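Local coordinates for secreted protein ASP-2 (Necator americanus, PDB 1U53), which is a secreted pathogenesis-related-1 (CAP family) protein of the human hookworm, studied as a vaccine antigen, whose molecular function is not firmly established, at residues Ala44-Met50 and Tyr175-Cys181; Tyr135-Gln141 and Lys172-Glu176; Met50-Asp56 and Gln141-Gly147; Gly82-Phe88 and Tyr158-Gly164. One frame throughout, in Å; residues are numbered along the deposited sequence.

Interactions 3 and 4 belong to one mixed sheet, through its neighbouring strands 145-152 and 157-164. Interaction 3 adds the short edge strand 54-55 and has salt bridges on its outer side. Interaction 4 adds the opposite edge strand 84-90, is mostly buried, and pairs polar side chains within the protein. Interaction 2 joins the end of helix 133-138 to a loop in a buried contact built on I174 and W140. Interaction 1 joins two loops farther out, about 17 Å from the chain centre to its own centre, and relies on backbone bonds, waters and the Y175 ring. Interactions 1 and 2 share Y175 and E176; M50 links 1 to 3, and Q141 links 2 to 3.

Interaction 1: residues Ala44-Met50 and Tyr175-Cys181; sequences APKAAKM and YEKGEPC
Y175 packs its ring against A47 and M50 on the tight side of this contact. The ring reaches them with CG held between the backbone N and the carbonyl carbon (chi1 54°). M50 CE lies over one Y175 ring face, a CH-pi contact 4.1 Å from the centroid. A47 CB is 3.4 Å from Y175 CD1. Y175 OH donates to P45 O at 2.7 Å, in the carbonyl plane and on a lone pair. The backbones form a single bridge, A47 with K177. A48 N donates to E176 O at 2.9 Å, nearly straight. G178 N donates to K46 O at 3.0 Å, from above the carbonyl plane. Water 1 ties A47 O and M50 N to C181 N, and water 2 joins K49 N to E176 O. The outer side is looser. K46 runs extended beside E179, and NZ to OE1 is a long salt bridge of 3.8 Å. K177 lays its CD against the P45 ring, while its NZ bonds to Q119 O. E176 sends its carboxylate to K183. The C181-C187 disulfide ties the end of 175-181 to strand 187-188. On the inner side, helix 14-32 meets the contact: A32 touches A47 and M50, and V31 touches Y175.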
# COMPACT_ATOMS: atom_id res chain seq x y z
N ALA A 44 -11.58 11.71 2.66
CA ALA A 44 -11.59 11.04 1.34
C ALA A 44 -12.99 10.48 1.06
O ALA A 44 -13.75 10.11 1.98
CB ALA A 44 -10.51 9.93 1.32
N PRO A 45 -13.39 10.46 -0.22
CA PRO A 45 -14.71 9.88 -0.47
C PRO A 45 -14.87 8.41 -0.18
O PRO A 45 -13.92 7.65 -0.32
CB PRO A 45 -14.93 10.08 -1.99
CG PRO A 45 -13.64 10.52 -2.54
CD PRO A 45 -12.75 11.00 -1.43
N LYS A 46 -16.11 8.00 0.11
CA LYS A 46 -16.39 6.58 0.33
C LYS A 46 -16.18 5.82 -0.96
O LYS A 46 -16.38 6.36 -2.07
CB LYS A 46 -17.82 6.35 0.84
CG LYS A 46 -18.05 7.02 2.20
CD LYS A 46 -19.53 6.94 2.64
CE LYS A 46 -19.69 7.62 4.02
NZ LYS A 46 -21.09 7.56 4.50
N ALA A 47 -15.82 4.55 -0.80
CA ALA A 47 -15.43 3.70 -1.93
C ALA A 47 -16.50 2.64 -2.06
O ALA A 47 -16.83 1.98 -1.05
CB ALA A 47 -14.08 3.03 -1.66
N ALA A 48 -16.96 2.41 -3.29
CA ALA A 48 -18.09 1.50 -3.53
C ALA A 48 -17.68 0.02 -3.54
O ALA A 48 -18.54 -0.86 -3.39
CB ALA A 48 -18.75 1.83 -4.88
N LYS A 49 -16.40 -0.25 -3.79
CA LYS A 49 -15.93 -1.64 -3.95
C LYS A 49 -14.43 -1.75 -3.68
O LYS A 49 -13.63 -2.25 -4.53
CB LYS A 49 -16.28 -2.21 -5.33
CG LYS A 49 -15.76 -1.44 -6.53
CD LYS A 49 -16.27 -2.11 -7.86
CE LYS A 49 -15.70 -3.52 -8.01
NZ LYS A 49 -16.13 -4.12 -9.38
N MET A 50 -14.01 -1.24 -2.52
CA MET A 50 -12.59 -1.34 -2.17
C MET A 50 -12.26 -2.80 -1.81
O MET A 50 -12.86 -3.39 -0.90
CB MET A 50 -12.34 -0.42 -0.96
CG MET A 50 -10.92 -0.43 -0.47
SD MET A 50 -9.75 0.36 -1.60
CE MET A 50 -10.13 2.10 -1.38
N TYR A 175 -9.98 4.72 -6.94
CA TYR A 175 -11.07 3.77 -6.69
C TYR A 175 -12.38 4.39 -7.16
O TYR A 175 -12.44 5.60 -7.37
CB TYR A 175 -11.13 3.38 -5.20
CG TYR A 175 -11.22 4.52 -4.19
CD1 TYR A 175 -12.47 5.05 -3.81
CD2 TYR A 175 -10.06 5.08 -3.59
CE1 TYR A 175 -12.57 6.09 -2.86
CE2 TYR A 175 -10.16 6.12 -2.64
CZ TYR A 175 -11.41 6.62 -2.30
OH TYR A 175 -11.49 7.63 -1.40
N GLU A 176 -13.39 3.54 -7.31
CA GLU A 176 -14.76 3.95 -7.63
C GLU A 176 -15.46 4.51 -6.40
O GLU A 176 -15.50 3.85 -5.38
CB GLU A 176 -15.55 2.73 -8.13
CG GLU A 176 -17.01 3.03 -8.41
CD GLU A 176 -17.77 1.91 -9.10
OE1 GLU A 176 -17.16 0.94 -9.63
OE2 GLU A 176 -19.02 1.99 -9.12
N LYS A 177 -16.06 5.70 -6.52
CA LYS A 177 -16.76 6.32 -5.37
C LYS A 177 -18.18 5.78 -5.23
O LYS A 177 -18.88 5.55 -6.22
CB LYS A 177 -16.85 7.84 -5.55
CG LYS A 177 -15.45 8.51 -5.53
CD LYS A 177 -15.53 10.04 -5.55
CE LYS A 177 -15.88 10.64 -6.88
NZ LYS A 177 -16.05 12.16 -6.61
N GLY A 178 -18.62 5.64 -3.99
CA GLY A 178 -20.00 5.35 -3.69
C GLY A 178 -20.09 4.73 -2.30
O GLY A 178 -19.06 4.55 -1.63
N GLU A 179 -21.31 4.41 -1.87
CA GLU A 179 -21.48 3.85 -0.52
C GLU A 179 -20.72 2.54 -0.41
O GLU A 179 -20.70 1.79 -1.36
CB GLU A 179 -22.97 3.61 -0.22
CG GLU A 179 -23.74 4.88 0.08
CD GLU A 179 -23.20 5.61 1.31
OE1 GLU A 179 -22.72 4.95 2.25
OE2 GLU A 179 -23.25 6.86 1.32
N PRO A 180 -20.06 2.30 0.74
CA PRO A 180 -19.26 1.10 0.94
C PRO A 180 -20.04 -0.14 0.56
O PRO A 180 -21.22 -0.24 0.93
CB PRO A 180 -18.96 1.09 2.44
CG PRO A 180 -19.21 2.43 2.92
CD PRO A 180 -20.02 3.20 1.90
N CYS A 181 -19.39 -1.04 -0.18
CA CYS A 181 -19.94 -2.30 -0.66
C CYS A 181 -21.12 -2.22 -1.65
O CYS A 181 -21.69 -3.26 -2.03
CB CYS A 181 -20.32 -3.22 0.50
SG CYS A 181 -18.92 -4.10 1.30
O HOH W 1 -16.31 -0.84 -0.72
O HOH W 2 -14.28 1.46 -4.64

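Interaction 2: residues Tyr135-Gln141 and Lys172-Glu176; sequences YTQMVWQ and KDIYE
The backbones come nearest at W140-I174 and Q141-Y175, where Q141 N donates to I174 O at 2.9 Å, nearly along the C=O axis. The chain has just left helix 133-138, and V139 is the first residue off helical angles. I174 is the main side chain. Its CD1 meets T136 CG2 at 3.6 Å, the two side chains crossing at about a right angle. Its CG2 branch turns to V139 CG2, 3.8 Å away. The indole of W140 lies across the backbone of the other segment. I174 CA sits over the six-membered ring, 4.0 Å from its centroid, and D173 O is over a ring face near the rim. Q141 is extended, with CG anti to the backbone N (chi1 165°), which carries its amide to E176. Its OE1 accepts from E176 N at 2.9 Å, with the donor tilted 34° from the carbonyl plane. Water 2 also donates to OE1, so two donors grip this buried oxygen. Water 4 joins Q141 NE2 to E176 OE1; K183 takes OE2. At the far end water 3 joins the hydroxyls of Y135 and Y175, the latter also bonded to P45. T136 OG1 bonds to N168. R28 of helix 14-32 takes the carbonyls of M138 and W140, and F109 of helix 97-109 meets the Y135 ring edge-to-face. The contact thus ties the end of helix 133-138 to the loop before strand 187-188.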
# COMPACT_ATOMS: atom_id res chain seq x y z
N TYR A 135 0.44 6.83 -1.05
CA TYR A 135 -0.94 6.65 -0.62
C TYR A 135 -1.84 6.04 -1.69
O TYR A 135 -2.57 5.07 -1.40
CB TYR A 135 -1.53 8.01 -0.14
CG TYR A 135 -3.04 7.99 -0.05
CD1 TYR A 135 -3.69 7.38 1.00
CD2 TYR A 135 -3.82 8.55 -1.07
CE1 TYR A 135 -5.07 7.35 1.08
CE2 TYR A 135 -5.21 8.52 -1.00
CZ TYR A 135 -5.81 7.90 0.06
OH TYR A 135 -7.17 7.87 0.14
N THR A 136 -1.79 6.58 -2.90
CA THR A 136 -2.74 6.12 -3.93
C THR A 136 -2.48 4.64 -4.26
O THR A 136 -3.40 3.91 -4.61
CB THR A 136 -2.68 6.98 -5.22
OG1 THR A 136 -1.34 6.97 -5.72
CG2 THR A 136 -3.08 8.38 -4.91
N GLN A 137 -1.22 4.20 -4.17
CA GLN A 137 -0.99 2.78 -4.36
C GLN A 137 -1.55 1.93 -3.19
O GLN A 137 -2.10 0.86 -3.39
CB GLN A 137 0.51 2.49 -4.65
CG GLN A 137 0.83 1.01 -4.77
CD GLN A 137 0.11 0.29 -5.95
OE1 GLN A 137 -1.02 -0.28 -5.79
NE2 GLN A 137 0.77 0.23 -7.10
N MET A 138 -1.44 2.44 -1.95
CA MET A 138 -1.93 1.64 -0.84
C MET A 138 -3.44 1.42 -0.98
O MET A 138 -3.93 0.38 -0.58
CB MET A 138 -1.70 2.35 0.50
CG MET A 138 -0.26 2.24 0.95
SD MET A 138 -0.03 3.01 2.60
CE MET A 138 -0.75 1.69 3.61
N VAL A 139 -4.18 2.43 -1.46
CA VAL A 139 -5.64 2.31 -1.54
C VAL A 139 -6.19 2.12 -2.96
O VAL A 139 -7.36 2.39 -3.21
CB VAL A 139 -6.37 3.50 -0.85
CG1 VAL A 139 -5.92 3.63 0.67
CG2 VAL A 139 -6.11 4.84 -1.61
N TRP A 140 -5.33 1.65 -3.88
CA TRP A 140 -5.76 1.39 -5.25
C TRP A 140 -6.76 0.22 -5.26
O TRP A 140 -6.46 -0.88 -4.79
CB TRP A 140 -4.54 1.05 -6.10
CG TRP A 140 -4.81 1.17 -7.58
CD1 TRP A 140 -5.11 0.17 -8.45
CD2 TRP A 140 -4.74 2.38 -8.34
NE1 TRP A 140 -5.23 0.70 -9.74
CE2 TRP A 140 -5.04 2.05 -9.68
CE3 TRP A 140 -4.49 3.71 -8.00
CZ2 TRP A 140 -5.08 3.03 -10.69
CZ3 TRP A 140 -4.52 4.68 -8.98
CH2 TRP A 140 -4.83 4.33 -10.32
N GLN A 141 -7.97 0.47 -5.77
CA GLN A 141 -9.08 -0.46 -5.60
C GLN A 141 -8.71 -1.83 -6.09
O GLN A 141 -9.02 -2.83 -5.43
CB GLN A 141 -10.28 0.09 -6.35
CG GLN A 141 -11.38 -0.93 -6.56
CD GLN A 141 -12.46 -0.32 -7.37
OE1 GLN A 141 -13.04 0.65 -6.96
NE2 GLN A 141 -12.73 -0.88 -8.55
N LYS A 172 -6.32 7.04 -14.66
CA LYS A 172 -7.40 6.18 -14.14
C LYS A 172 -7.72 6.59 -12.72
O LYS A 172 -6.91 7.20 -12.07
CB LYS A 172 -7.00 4.70 -14.08
CG LYS A 172 -6.46 4.10 -15.35
CD LYS A 172 -7.54 4.04 -16.41
CE LYS A 172 -6.98 3.44 -17.69
NZ LYS A 172 -6.82 1.94 -17.58
N ASP A 173 -8.89 6.18 -12.26
CA ASP A 173 -9.35 6.51 -10.90
C ASP A 173 -8.73 5.58 -9.88
O ASP A 173 -8.66 4.37 -10.08
CB ASP A 173 -10.86 6.35 -10.80
CG ASP A 173 -11.63 7.48 -11.46
OD1 ASP A 173 -11.02 8.47 -11.91
OD2 ASP A 173 -12.86 7.39 -11.46
N ILE A 174 -8.36 6.16 -8.74
CA ILE A 174 -7.76 5.35 -7.66
C ILE A 174 -8.75 4.29 -7.17
O ILE A 174 -8.41 3.12 -6.95
CB ILE A 174 -7.38 6.27 -6.46
CG1 ILE A 174 -6.37 7.38 -6.89
CG2 ILE A 174 -6.84 5.41 -5.29
CD1 ILE A 174 -6.50 8.64 -5.96
N TYR A 175 -9.98 4.72 -6.94
CA TYR A 175 -11.07 3.77 -6.69
C TYR A 175 -12.38 4.39 -7.16
O TYR A 175 -12.44 5.60 -7.37
CB TYR A 175 -11.13 3.38 -5.20
CG TYR A 175 -11.22 4.52 -4.19
CD1 TYR A 175 -12.47 5.05 -3.81
CD2 TYR A 175 -10.06 5.08 -3.59
CE1 TYR A 175 -12.57 6.09 -2.86
CE2 TYR A 175 -10.16 6.12 -2.64
CZ TYR A 175 -11.41 6.62 -2.30
OH TYR A 175 -11.49 7.63 -1.40
N GLU A 176 -13.39 3.54 -7.31
CA GLU A 176 -14.76 3.95 -7.63
C GLU A 176 -15.46 4.51 -6.40
O GLU A 176 -15.50 3.85 -5.38
CB GLU A 176 -15.55 2.73 -8.13
CG GLU A 176 -17.01 3.03 -8.41
CD GLU A 176 -17.77 1.91 -9.10
OE1 GLU A 176 -17.16 0.94 -9.63
OE2 GLU A 176 -19.02 1.99 -9.12
O HOH W 3 -8.72 9.11 -1.66
O HOH W 2 -14.28 1.46 -4.64
O HOH W 4 -14.76 0.09 -10.48

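Interaction 3: residues Met50-Asp56 and Gln141-Gly147; sequences MKTMAYD and QETVKLG
K51 reaches across to Q141, V144 and E142. Its CB lies against V144 CG1 at 3.6 Å and also near Q141 O. CG stays 3.4 Å from Q141 O, and CD passes V144 CG1. CE comes close to both carboxylate oxygens of E142, and NZ donates to OE1 at 2.9 Å, a salt bridge met on the syn side. The chain is extended beyond CG and so spans from V144 to E142. Q141 NE2 donates to the anti lone pair of E142 OE2, so the carboxylate is fixed from two directions. Further along, A54-K145 and Y55-L146 pair as parallel strands. Backbone bonds run from A54 N to V144 O, L146 N to A54 O and D56 N to L146 O. V144 and K145 both face G164 of neighbouring strand 157-164, a classic beta bulge. M53 CE packs on T143 CG2 at 3.6 Å. The Y55 ring has L146 O and G147 CA over one face, and its hydroxyl bonds to E60 and C148 N. D56 OD2 takes K145 NZ at 2.9 Å, while its OD1 caps the start of helix 57-67. With both oxygens of D56 engaged by N-H donors, the aspartate is probably held in its charged form.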
# COMPACT_ATOMS: atom_id res chain seq x y z
N MET A 50 -14.01 -1.24 -2.52
CA MET A 50 -12.59 -1.34 -2.17
C MET A 50 -12.26 -2.80 -1.81
O MET A 50 -12.86 -3.39 -0.90
CB MET A 50 -12.34 -0.42 -0.96
CG MET A 50 -10.92 -0.43 -0.47
SD MET A 50 -9.75 0.36 -1.60
CE MET A 50 -10.13 2.10 -1.38
N LYS A 51 -11.28 -3.37 -2.51
CA LYS A 51 -11.03 -4.79 -2.36
C LYS A 51 -10.07 -5.06 -1.19
O LYS A 51 -9.14 -4.27 -0.93
CB LYS A 51 -10.51 -5.38 -3.68
CG LYS A 51 -11.46 -5.06 -4.87
CD LYS A 51 -11.15 -5.97 -6.08
CE LYS A 51 -12.28 -5.88 -7.16
NZ LYS A 51 -11.81 -6.59 -8.38
N THR A 52 -10.33 -6.17 -0.51
CA THR A 52 -9.38 -6.69 0.49
C THR A 52 -8.10 -7.19 -0.18
O THR A 52 -8.16 -7.92 -1.21
CB THR A 52 -10.05 -7.87 1.25
OG1 THR A 52 -11.26 -7.43 1.86
CG2 THR A 52 -9.17 -8.33 2.38
N MET A 53 -6.95 -6.86 0.42
CA MET A 53 -5.68 -7.41 -0.01
C MET A 53 -5.35 -8.74 0.70
O MET A 53 -5.80 -9.01 1.83
CB MET A 53 -4.50 -6.45 0.27
CG MET A 53 -4.50 -5.22 -0.60
SD MET A 53 -3.21 -4.11 -0.03
CE MET A 53 -3.00 -3.07 -1.47
N ALA A 54 -4.60 -9.58 -0.02
CA ALA A 54 -4.05 -10.82 0.54
C ALA A 54 -2.54 -10.73 0.43
O ALA A 54 -2.03 -10.13 -0.50
CB ALA A 54 -4.51 -12.04 -0.26
N TYR A 55 -1.85 -11.40 1.33
CA TYR A 55 -0.38 -11.44 1.30
C TYR A 55 0.06 -12.44 0.26
O TYR A 55 -0.59 -13.48 0.04
CB TYR A 55 0.21 -11.80 2.68
CG TYR A 55 1.64 -11.27 2.81
CD1 TYR A 55 1.87 -9.92 3.12
CD2 TYR A 55 2.74 -12.08 2.52
CE1 TYR A 55 3.20 -9.41 3.19
CE2 TYR A 55 4.06 -11.59 2.59
CZ TYR A 55 4.28 -10.26 2.90
OH TYR A 55 5.56 -9.75 2.94
N ASP A 56 1.13 -12.12 -0.46
CA ASP A 56 1.54 -13.02 -1.58
C ASP A 56 3.06 -13.20 -1.49
O ASP A 56 3.82 -12.22 -1.62
CB ASP A 56 1.17 -12.34 -2.90
CG ASP A 56 1.57 -13.15 -4.12
OD1 ASP A 56 2.62 -13.78 -4.12
OD2 ASP A 56 0.82 -13.15 -5.12
N GLN A 141 -7.97 0.47 -5.77
CA GLN A 141 -9.08 -0.46 -5.60
C GLN A 141 -8.71 -1.83 -6.09
O GLN A 141 -9.02 -2.83 -5.43
CB GLN A 141 -10.28 0.09 -6.35
CG GLN A 141 -11.38 -0.93 -6.56
CD GLN A 141 -12.46 -0.32 -7.37
OE1 GLN A 141 -13.04 0.65 -6.96
NE2 GLN A 141 -12.73 -0.88 -8.55
N GLU A 142 -8.11 -1.88 -7.28
CA GLU A 142 -7.91 -3.15 -7.96
C GLU A 142 -6.66 -3.90 -7.52
O GLU A 142 -6.46 -5.07 -7.90
CB GLU A 142 -7.97 -2.95 -9.47
CG GLU A 142 -9.39 -2.50 -9.90
CD GLU A 142 -10.40 -3.57 -9.70
OE1 GLU A 142 -10.03 -4.76 -9.81
OE2 GLU A 142 -11.60 -3.26 -9.43
N THR A 143 -5.87 -3.28 -6.64
CA THR A 143 -4.66 -3.96 -6.17
C THR A 143 -5.08 -4.88 -5.03
O THR A 143 -5.64 -4.40 -4.03
CB THR A 143 -3.66 -2.95 -5.67
OG1 THR A 143 -3.13 -2.23 -6.78
CG2 THR A 143 -2.50 -3.67 -4.95
N VAL A 144 -4.85 -6.19 -5.16
CA VAL A 144 -5.33 -7.15 -4.19
C VAL A 144 -4.24 -8.11 -3.66
O VAL A 144 -4.54 -8.99 -2.89
CB VAL A 144 -6.51 -7.97 -4.75
CG1 VAL A 144 -7.67 -7.05 -5.02
CG2 VAL A 144 -6.06 -8.67 -6.02
N LYS A 145 -2.99 -7.95 -4.10
CA LYS A 145 -1.86 -8.74 -3.57
C LYS A 145 -0.81 -7.77 -3.01
O LYS A 145 -0.48 -6.79 -3.66
CB LYS A 145 -1.22 -9.55 -4.69
CG LYS A 145 -2.18 -10.61 -5.33
CD LYS A 145 -1.50 -11.30 -6.54
CE LYS A 145 -2.19 -12.65 -6.89
NZ LYS A 145 -1.87 -13.72 -5.91
N LEU A 146 -0.27 -8.10 -1.85
CA LEU A 146 0.74 -7.29 -1.21
C LEU A 146 1.88 -8.20 -0.83
O LEU A 146 1.63 -9.31 -0.36
CB LEU A 146 0.15 -6.70 0.11
CG LEU A 146 1.12 -5.85 0.92
CD1 LEU A 146 1.43 -4.59 0.15
CD2 LEU A 146 0.51 -5.47 2.30
N GLY A 147 3.12 -7.76 -1.01
CA GLY A 147 4.24 -8.55 -0.48
C GLY A 147 5.34 -7.54 -0.17
O GLY A 147 5.60 -6.67 -1.00

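Interaction 4: residues Gly82-Phe88 and Tyr158-Gly164; sequences GLGENIF and YVVCQYG
E85 runs extended, with CG anti to the backbone N (chi1 -178°), while Q162 has CG anti to its carbonyl carbon (chi1 -73°), and the two lie side by side. Q162 NE2 then donates to E85 OE2 at 2.8 Å, on the oxygen's anti side. S75 and N66 also bond to this buried oxygen, so three donors hold it. Q162 OE1 goes to T62. On the other face N86 and Y163 cross at about a right angle, their planes 70° apart. N86 ND2 donates to Y163 OH at 3.0 Å, with the hydroxyl out of the amide plane, and also bonds to H134 O. The same hydroxyl bonds to H24 NE2. Strands 84-90 and 157-164 run antiparallel in the central sheet of the alpha-beta-alpha CAP fold, with helix 57-67 on the V160 face and helices 97-109 and 133-138 on the Y163 face. G84, N86 and F88 form hydrogen-bonded pairs with Y163, C161 and V159. G84 N to Y163 O is 2.7 Å, but the return bond from Y163 N is weak. I87 CG2 packs on V160 CG2 at 4.0 Å. The edge of the F88 ring meets V159 CG2. C161 forms a disulfide with C148 of strand 145-152.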
# COMPACT_ATOMS: atom_id res chain seq x y z
N GLY A 82 4.45 -6.57 -13.64
CA GLY A 82 3.04 -6.49 -13.34
C GLY A 82 2.74 -5.92 -11.96
O GLY A 82 1.59 -6.02 -11.49
N LEU A 83 3.76 -5.35 -11.31
CA LEU A 83 3.60 -4.90 -9.90
C LEU A 83 3.90 -3.44 -9.66
O LEU A 83 4.79 -2.86 -10.33
CB LEU A 83 4.53 -5.69 -8.98
CG LEU A 83 4.29 -7.18 -9.03
CD1 LEU A 83 5.41 -7.88 -8.24
CD2 LEU A 83 2.92 -7.55 -8.45
N GLY A 84 3.21 -2.83 -8.68
CA GLY A 84 3.53 -1.47 -8.23
C GLY A 84 4.51 -1.57 -7.06
O GLY A 84 4.88 -2.69 -6.63
N GLU A 85 4.94 -0.42 -6.54
CA GLU A 85 5.98 -0.48 -5.53
C GLU A 85 6.01 0.81 -4.70
O GLU A 85 5.92 1.94 -5.27
CB GLU A 85 7.34 -0.61 -6.21
CG GLU A 85 8.55 -0.74 -5.21
CD GLU A 85 9.82 -0.91 -6.01
OE1 GLU A 85 10.27 0.09 -6.64
OE2 GLU A 85 10.32 -2.06 -6.11
N ASN A 86 6.14 0.65 -3.38
CA ASN A 86 6.37 1.80 -2.46
C ASN A 86 7.64 1.51 -1.72
O ASN A 86 7.89 0.38 -1.32
CB ASN A 86 5.27 1.88 -1.41
CG ASN A 86 4.02 2.57 -1.93
OD1 ASN A 86 4.14 3.40 -2.85
ND2 ASN A 86 2.87 2.34 -1.29
N ILE A 87 8.48 2.54 -1.54
CA ILE A 87 9.73 2.30 -0.79
C ILE A 87 9.84 3.28 0.39
O ILE A 87 9.20 4.35 0.39
CB ILE A 87 10.99 2.42 -1.70
CG1 ILE A 87 11.13 3.83 -2.27
CG2 ILE A 87 10.96 1.33 -2.77
CD1 ILE A 87 12.41 3.99 -3.13
N PHE A 88 10.57 2.88 1.43
CA PHE A 88 10.69 3.71 2.65
C PHE A 88 12.02 3.42 3.28
O PHE A 88 12.53 2.30 3.19
CB PHE A 88 9.56 3.36 3.65
CG PHE A 88 9.75 3.94 5.06
CD1 PHE A 88 9.31 5.21 5.37
CD2 PHE A 88 10.34 3.17 6.05
CE1 PHE A 88 9.47 5.73 6.70
CE2 PHE A 88 10.54 3.68 7.37
CZ PHE A 88 10.09 4.98 7.67
N TYR A 158 15.67 -0.54 5.32
CA TYR A 158 15.10 -0.27 3.99
C TYR A 158 13.88 -1.17 3.77
O TYR A 158 13.96 -2.39 3.92
CB TYR A 158 16.19 -0.50 2.93
CG TYR A 158 15.77 -0.27 1.50
CD1 TYR A 158 14.92 0.79 1.16
CD2 TYR A 158 16.30 -1.04 0.48
CE1 TYR A 158 14.55 1.03 -0.17
CE2 TYR A 158 15.90 -0.84 -0.86
CZ TYR A 158 15.04 0.20 -1.18
OH TYR A 158 14.69 0.41 -2.50
N VAL A 159 12.74 -0.55 3.45
CA VAL A 159 11.46 -1.26 3.35
C VAL A 159 10.96 -1.11 1.95
O VAL A 159 10.87 0.01 1.43
CB VAL A 159 10.41 -0.61 4.27
CG1 VAL A 159 9.03 -1.24 4.12
CG2 VAL A 159 10.90 -0.67 5.75
N VAL A 160 10.57 -2.22 1.37
CA VAL A 160 9.95 -2.20 0.06
C VAL A 160 8.69 -3.02 0.12
O VAL A 160 8.71 -4.16 0.55
CB VAL A 160 10.93 -2.86 -0.96
CG1 VAL A 160 10.32 -2.92 -2.38
CG2 VAL A 160 12.22 -2.08 -1.03
N CYS A 161 7.56 -2.45 -0.34
CA CYS A 161 6.35 -3.25 -0.59
C CYS A 161 6.03 -3.27 -2.09
O CYS A 161 6.22 -2.25 -2.76
CB CYS A 161 5.13 -2.65 0.10
SG CYS A 161 5.11 -2.98 1.88
N GLN A 162 5.60 -4.41 -2.61
CA GLN A 162 5.12 -4.41 -4.00
C GLN A 162 3.65 -4.83 -4.01
O GLN A 162 3.16 -5.41 -3.05
CB GLN A 162 6.00 -5.26 -4.93
CG GLN A 162 7.33 -4.54 -5.17
CD GLN A 162 8.41 -5.37 -5.88
OE1 GLN A 162 8.16 -6.51 -6.24
NE2 GLN A 162 9.60 -4.77 -6.09
N TYR A 163 2.97 -4.54 -5.13
CA TYR A 163 1.51 -4.45 -5.18
C TYR A 163 1.02 -5.04 -6.51
O TYR A 163 1.45 -4.56 -7.60
CB TYR A 163 1.14 -2.96 -5.17
CG TYR A 163 1.44 -2.31 -3.85
CD1 TYR A 163 0.47 -2.26 -2.85
CD2 TYR A 163 2.67 -1.70 -3.61
CE1 TYR A 163 0.77 -1.65 -1.60
CE2 TYR A 163 2.97 -1.07 -2.36
CZ TYR A 163 2.01 -1.02 -1.40
OH TYR A 163 2.35 -0.44 -0.20
N GLY A 164 0.16 -6.06 -6.43
CA GLY A 164 -0.42 -6.77 -7.62
C GLY A 164 -1.91 -6.59 -7.71
O GLY A 164 -2.56 -6.91 -6.75